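Local coordinates for protein methyltransferase (Geobacter sulfurreducens PCA, PDB 3C3P) that probably transfers methyl groups from S-adenosyl-L-methionine to oxygen atoms of a substrate that is not established, at residues Q43-L47 with V197-V203. Where two conformers were deposited one is given. Residue numbers count along the deposited sequence, not the author numbering.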
ATOM      1  N   GLN A  43       9.487   9.159  -0.708  1.00 30.31           N
ATOM      2  CA  GLN A  43       8.850   7.962  -1.258  1.00 31.34           C
ATOM      3  C   GLN A  43       7.940   7.353  -0.201  1.00 30.81           C
ATOM      4  O   GLN A  43       6.858   6.838  -0.502  1.00 31.40           O
ATOM      5  CB  GLN A  43       9.880   6.925  -1.713  1.00 32.96           C
ATOM      6  CG  GLN A  43      10.754   7.390  -2.877  1.00 35.21           C
ATOM      7  CD  GLN A  43       9.977   7.566  -4.160  1.00 35.50           C
ATOM      8  OE1 GLN A  43       8.802   7.232  -4.230  1.00 36.81           O
ATOM      9  NE2 GLN A  43      10.648   8.040  -5.196  1.00 36.28           N
ATOM     10  N   THR A  44       8.390   7.428   1.052  1.00 30.01           N
ATOM     11  CA  THR A  44       7.643   6.872   2.167  1.00 30.12           C
ATOM     12  C   THR A  44       6.410   7.715   2.470  1.00 29.89           C
ATOM     13  O   THR A  44       5.329   7.180   2.683  1.00 30.78           O
ATOM     14  CB  THR A  44       8.545   6.681   3.435  1.00 31.53           C
ATOM     15  OG1 THR A  44       9.616   5.787   3.097  1.00 31.24           O
ATOM     16  CG2 THR A  44       7.759   6.099   4.598  1.00 31.65           C
ATOM     17  N   GLY A  45       6.570   9.023   2.464  1.00 29.24           N
ATOM     18  CA  GLY A  45       5.454   9.918   2.740  1.00 29.34           C
ATOM     19  C   GLY A  45       4.380   9.746   1.676  1.00 29.55           C
ATOM     20  O   GLY A  45       3.194   9.736   1.980  1.00 29.76           O
ATOM     21  N   ARG A  46       4.814   9.604   0.429  1.00 28.55           N
ATOM     22  CA  ARG A  46       3.859   9.429  -0.695  1.00 28.76           C
ATOM     23  C   ARG A  46       3.049   8.140  -0.494  1.00 28.89           C
ATOM     24  O   ARG A  46       1.857   8.088  -0.749  1.00 28.90           O
ATOM     25  CB  ARG A  46       4.567   9.472  -2.060  1.00 28.02           C
ATOM     26  CG  ARG A  46       5.121  10.850  -2.413  1.00 28.20           C
ATOM     27  CD  ARG A  46       5.783  10.906  -3.792  1.00 28.22           C
ATOM     28  NE  ARG A  46       4.884  10.573  -4.896  1.00 27.42           N
ATOM     29  CZ  ARG A  46       4.076  11.453  -5.473  1.00 29.12           C
ATOM     30  NH1 ARG A  46       4.037  12.696  -5.042  1.00 28.17           N
ATOM     31  NH2 ARG A  46       3.284  11.095  -6.458  1.00 30.13           N
ATOM     32  N   LEU A  47       3.694   7.119   0.046  1.00 28.62           N
ATOM     33  CA  LEU A  47       3.006   5.842   0.301  1.00 28.96           C
ATOM     34  C   LEU A  47       1.994   6.057   1.394  1.00 29.23           C
ATOM     35  O   LEU A  47       0.888   5.536   1.317  1.00 29.62           O
ATOM     36  CB  LEU A  47       3.947   4.723   0.702  1.00 29.41           C
ATOM     37  CG  LEU A  47       3.253   3.383   0.984  1.00 30.52           C
ATOM     38  CD1 LEU A  47       2.549   2.848  -0.260  1.00 31.14           C
ATOM     39  CD2 LEU A  47       4.274   2.389   1.561  1.00 31.81           C
ATOM     40  N   VAL A 197       6.660  -3.575   2.952  1.00 29.11           N
ATOM     41  CA  VAL A 197       7.036  -3.041   1.649  0.50 29.58           C
ATOM     42  C   VAL A 197       8.426  -2.399   1.827  1.00 29.46           C
ATOM     43  O   VAL A 197       8.709  -1.604   2.729  1.00 29.72           O
ATOM     44  CB  VAL A 197       5.975  -2.133   0.983  0.50 30.27           C
ATOM     45  CG1 VAL A 197       4.668  -2.943   0.736  0.50 29.00           C
ATOM     46  CG2 VAL A 197       5.719  -0.876   1.791  0.50 30.02           C
ATOM     47  N   PRO A 198       9.329  -2.782   0.957  1.00 31.64           N
ATOM     48  CA  PRO A 198      10.647  -2.229   1.195  1.00 33.94           C
ATOM     49  C   PRO A 198      10.945  -0.843   0.616  1.00 34.84           C
ATOM     50  O   PRO A 198      11.912  -0.683  -0.139  1.00 37.53           O
ATOM     51  CB  PRO A 198      11.564  -3.297   0.602  1.00 34.32           C
ATOM     52  CG  PRO A 198      10.809  -3.899  -0.408  1.00 34.18           C
ATOM     53  CD  PRO A 198       9.358  -3.871  -0.023  1.00 33.29           C
ATOM     54  N   VAL A 199      10.070   0.099   0.965  1.00 32.81           N
ATOM     55  CA  VAL A 199      10.217   1.518   0.571  0.50 33.08           C
ATOM     56  C   VAL A 199      10.951   2.211   1.715  1.00 32.63           C
ATOM     57  O   VAL A 199      10.698   1.963   2.872  1.00 31.19           O
ATOM     58  CB  VAL A 199       8.874   2.247   0.285  0.50 33.00           C
ATOM     59  CG1 VAL A 199       7.985   2.288   1.501  0.50 33.41           C
ATOM     60  CG2 VAL A 199       9.138   3.674  -0.193  0.50 31.56           C
ATOM     61  N   GLY A 200      11.896   3.068   1.379  1.00 31.99           N
ATOM     62  CA  GLY A 200      12.675   3.770   2.406  1.00 31.92           C
ATOM     63  C   GLY A 200      13.443   2.815   3.325  1.00 30.11           C
ATOM     64  O   GLY A 200      14.243   2.018   2.887  1.00 31.57           O
ATOM     65  N   ASN A 201      13.163   2.927   4.607  1.00 29.25           N
ATOM     66  CA  ASN A 201      13.777   2.100   5.636  1.00 29.70           C
ATOM     67  C   ASN A 201      12.936   0.842   5.957  1.00 28.83           C
ATOM     68  O   ASN A 201      13.193   0.116   6.926  1.00 27.27           O
ATOM     69  CB  ASN A 201      14.019   2.935   6.901  1.00 30.75           C
ATOM     70  CG  ASN A 201      15.037   4.043   6.690  1.00 32.84           C
ATOM     71  OD1 ASN A 201      15.901   3.977   5.806  1.00 33.22           O
ATOM     72  ND2 ASN A 201      14.963   5.058   7.541  1.00 33.87           N
ATOM     73  N   GLY A 202      11.930   0.619   5.110  1.00 30.02           N
ATOM     74  CA  GLY A 202      10.997  -0.516   5.233  1.00 29.86           C
ATOM     75  C   GLY A 202       9.765  -0.063   5.968  1.00 28.37           C
ATOM     76  O   GLY A 202       9.846   0.645   6.960  1.00 28.45           O
ATOM     77  N   VAL A 203       8.620  -0.470   5.453  1.00 27.27           N
ATOM     78  CA  VAL A 203       7.337  -0.108   6.040  1.00 27.69           C
ATOM     79  C   VAL A 203       6.490  -1.360   6.298  1.00 28.43           C
ATOM     80  O   VAL A 203       6.141  -2.089   5.385  1.00 27.95           O
ATOM     81  CB  VAL A 203       6.539   0.897   5.139  1.00 28.92           C
ATOM     82  CG1 VAL A 203       5.199   1.280   5.822  1.00 27.98           C
ATOM     83  CG2 VAL A 203       7.377   2.168   4.825  1.00 28.59           C
TER
HETATM   84  O   HOH W   1      11.206   5.063   5.308  1.00 35.29           O
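Leu-47, in the second turn of helix 42-55, is the bump that meets the valines of 197-203. Its CD2 methyl enters a hollow formed by three of them, lying 3.6 Å from Val-197 CG2, 3.7 Å from Val-199 CG1 and 4.5 Å from Val-203 CB. A branched leucine end suits this pocket, since beta-branched valines make short, stiff walls and leave room for one longer side chain. Val-199 in turn is the knob of the hairpin loop: it presses back toward the helix between Gln-43 and Leu-47, its CG2 reaching 3.7 Å from Gln-43 CB, while the amide of Gln-43 leads away to Asp-15. Thr-44 has two characters. Its CG2 methyl rests 4.0 Å from Val-203 CG2, whereas OG1 is hydrogen-bonded to Asp-41 and takes a hydrogen bond from a water (2.8 Å) that accepts one from Asn-201 N (3.0 Å). The close fit also needs Gly-200, whose CA lies 3.7 Å from Thr-44 OG1; a beta carbon there would collide with that hydroxyl, and its positive phi fits the type II' turn of Val-199 to Gly-202. Leu-47 also packs on Val-197 of the second subunit, so the cluster reaches the dimer interface. The arrangement, a helix preceding the first strand packed on the hairpin between the last two antiparallel strands, belongs to the Rossmann-like fold of class I methyltransferases.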